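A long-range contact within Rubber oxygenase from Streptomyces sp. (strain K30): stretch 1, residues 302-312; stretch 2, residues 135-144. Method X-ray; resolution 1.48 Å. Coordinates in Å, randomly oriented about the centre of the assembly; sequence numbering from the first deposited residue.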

# COMPACT_ATOMS: atom_id res chain seq x y z
N ALA A 302 -13.51 5.55 -12.59
CA ALA A 302 -14.59 4.89 -11.90
C ALA A 302 -14.23 4.70 -10.47
O ALA A 302 -15.01 4.97 -9.61
CB ALA A 302 -14.90 3.54 -12.55
N LEU A 303 -13.02 4.23 -10.21
CA LEU A 303 -12.61 3.99 -8.84
C LEU A 303 -12.48 5.26 -7.98
O LEU A 303 -12.82 5.21 -6.81
CB LEU A 303 -11.28 3.23 -8.84
CG LEU A 303 -11.30 1.85 -9.47
CD1 LEU A 303 -9.92 1.18 -9.59
CD2 LEU A 303 -12.22 0.94 -8.76
N THR A 304 -11.98 6.34 -8.55
CA THR A 304 -11.90 7.61 -7.83
C THR A 304 -13.30 8.00 -7.30
O THR A 304 -13.46 8.42 -6.16
CB THR A 304 -11.39 8.71 -8.73
OG1 THR A 304 -10.16 8.31 -9.36
CG2 THR A 304 -11.17 9.97 -7.97
N GLU A 305 -14.31 7.88 -8.16
CA GLU A 305 -15.65 8.31 -7.76
C GLU A 305 -16.18 7.43 -6.67
O GLU A 305 -16.74 7.92 -5.67
CB GLU A 305 -16.61 8.32 -8.96
CG GLU A 305 -18.08 8.19 -8.60
CD GLU A 305 -19.02 8.41 -9.80
OE1 GLU A 305 -18.53 8.39 -10.98
OE2 GLU A 305 -20.26 8.61 -9.54
N VAL A 306 -15.91 6.12 -6.76
CA VAL A 306 -16.31 5.21 -5.69
C VAL A 306 -15.59 5.57 -4.39
O VAL A 306 -16.21 5.66 -3.35
CB VAL A 306 -16.08 3.73 -6.03
CG1 VAL A 306 -16.43 2.88 -4.84
CG2 VAL A 306 -16.99 3.30 -7.19
N LEU A 307 -14.26 5.75 -4.43
CA LEU A 307 -13.55 6.07 -3.20
C LEU A 307 -14.02 7.41 -2.61
O LEU A 307 -14.18 7.51 -1.40
CB LEU A 307 -12.06 6.13 -3.47
CG LEU A 307 -11.13 6.38 -2.28
CD1 LEU A 307 -11.39 5.36 -1.18
CD2 LEU A 307 -9.68 6.29 -2.75
N LEU A 308 -14.19 8.43 -3.44
CA LEU A 308 -14.61 9.73 -2.90
C LEU A 308 -15.96 9.63 -2.19
O LEU A 308 -16.16 10.23 -1.15
CB LEU A 308 -14.63 10.79 -3.97
CG LEU A 308 -13.31 11.27 -4.47
CD1 LEU A 308 -13.50 12.13 -5.70
CD2 LEU A 308 -12.52 12.00 -3.39
N GLY A 309 -16.83 8.79 -2.76
CA GLY A 309 -18.11 8.50 -2.16
C GLY A 309 -18.03 7.77 -0.85
O GLY A 309 -18.73 8.15 0.09
N ILE A 310 -17.16 6.77 -0.77
CA ILE A 310 -16.95 6.01 0.45
C ILE A 310 -16.49 6.94 1.57
O ILE A 310 -16.99 6.89 2.67
CB ILE A 310 -15.86 4.93 0.24
CG1 ILE A 310 -16.39 3.79 -0.61
CG2 ILE A 310 -15.28 4.41 1.55
CD1 ILE A 310 -15.30 2.95 -1.24
N VAL A 311 -15.53 7.82 1.28
CA VAL A 311 -14.97 8.68 2.32
C VAL A 311 -16.00 9.71 2.82
O VAL A 311 -16.10 9.98 4.02
CB VAL A 311 -13.71 9.36 1.80
CG1 VAL A 311 -13.19 10.34 2.84
CG2 VAL A 311 -12.65 8.29 1.49
N ALA A 312 -16.71 10.30 1.90
CA ALA A 312 -17.74 11.26 2.23
C ALA A 312 -18.89 10.62 3.03
O ALA A 312 -19.49 11.30 3.87
CB ALA A 312 -18.26 11.93 0.95
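Stretch 2 135-144: GLGSGLMSTA

Stretch 2 enters as a helix already under way at Gly 135, with a wider pi-type turn over 135-138; i to i+4 bonds run from Leu 140 N to Leu 136 O (3.0 Å) through Ser 142 N to Ser 138 O (2.9 Å), and Thr 143 N then bonds three residues back, to Leu 140 O (3.0 Å). It runs nearly antiparallel to the helix of stretch 1: the N-to-C directions differ by 155° and the axes approach to 9.7 Å. The register agrees, pairing Thr 304 with Thr 143 (CA to CA 5.9 Å) and Val 311 with Leu 136 (CA to CA 8.8 Å), so the backbones lie closer at the Thr 143 end.

Apolar packing dominates the contact. Leu 140 CD2 lies 3.9 Å from Thr 304 CG2, 4.0 Å from Leu 307 CD2 and 4.2 Å from Leu 308 CD2; its CA-to-CB bond points sideways, but the end of the side chain comes nearer. One turn earlier, Leu 136 CD2 meets Val 311 CG1 at 4.2 Å. Thr 143 CG2 rests 4.0 Å from Leu 303 CB.

Side chain meets backbone at Gly 139, whose C lies 3.7 Å from Leu 307 CD2.

The closest polar approach is Thr 143 OG1 to Thr 304 OG1, 2.8 Å. Within stretch 2, Thr 143 OG1 donates to Leu 140 O at 2.7 Å, which ties this hydroxyl to the carbonyl three residues earlier in its own stretch.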

# COMPACT_ATOMS: atom_id res chain seq x y z
N GLY A 135 -4.54 6.84 3.34
CA GLY A 135 -5.97 6.71 2.99
C GLY A 135 -6.36 7.62 1.90
O GLY A 135 -7.11 7.19 0.95
N LEU A 136 -6.02 8.88 1.98
CA LEU A 136 -6.37 9.84 0.97
C LEU A 136 -5.31 9.92 -0.04
O LEU A 136 -5.66 9.78 -1.21
CB LEU A 136 -6.70 11.22 1.55
CG LEU A 136 -7.86 11.18 2.49
CD1 LEU A 136 -8.03 12.55 3.13
CD2 LEU A 136 -9.14 10.74 1.81
N GLY A 137 -4.04 10.10 0.34
CA GLY A 137 -2.98 10.32 -0.58
C GLY A 137 -2.72 9.10 -1.42
O GLY A 137 -3.01 9.11 -2.63
N SER A 138 -2.19 8.05 -0.83
CA SER A 138 -1.86 6.83 -1.61
C SER A 138 -3.11 6.20 -2.19
O SER A 138 -3.11 5.78 -3.33
CB SER A 138 -1.14 5.79 -0.74
OG SER A 138 -0.03 6.32 -0.09
N GLY A 139 -4.21 6.21 -1.44
CA GLY A 139 -5.45 5.60 -1.96
C GLY A 139 -5.97 6.29 -3.21
O GLY A 139 -6.28 5.65 -4.19
N LEU A 140 -6.02 7.62 -3.23
CA LEU A 140 -6.38 8.35 -4.43
C LEU A 140 -5.32 8.25 -5.51
O LEU A 140 -5.63 8.10 -6.69
CB LEU A 140 -6.71 9.82 -4.13
CG LEU A 140 -8.09 10.00 -3.52
CD1 LEU A 140 -8.32 11.34 -2.83
CD2 LEU A 140 -9.16 9.76 -4.58
N MET A 141 -4.02 8.31 -5.14
CA MET A 141 -3.01 8.16 -6.15
C MET A 141 -3.14 6.85 -6.88
O MET A 141 -2.79 6.81 -8.07
CB MET A 141 -1.60 8.24 -5.52
CG MET A 141 -0.56 8.51 -6.55
SD MET A 141 1.12 8.23 -6.05
CE MET A 141 1.18 8.88 -4.39
N SER A 142 -3.57 5.79 -6.20
CA SER A 142 -3.69 4.47 -6.82
C SER A 142 -4.64 4.49 -8.03
O SER A 142 -4.40 3.74 -9.00
CB SER A 142 -4.15 3.47 -5.82
OG SER A 142 -5.57 3.52 -5.66
N THR A 143 -5.57 5.42 -8.03
CA THR A 143 -6.52 5.55 -9.18
C THR A 143 -5.88 6.20 -10.38
O THR A 143 -6.46 6.16 -11.50
CB THR A 143 -7.83 6.28 -8.76
OG1 THR A 143 -7.58 7.69 -8.53
CG2 THR A 143 -8.43 5.66 -7.55
N ALA A 144 -4.66 6.72 -10.23
CA ALA A 144 -3.83 7.17 -11.33
C ALA A 144 -2.71 6.19 -11.72
O ALA A 144 -1.89 6.52 -12.55
CB ALA A 144 -3.25 8.54 -11.04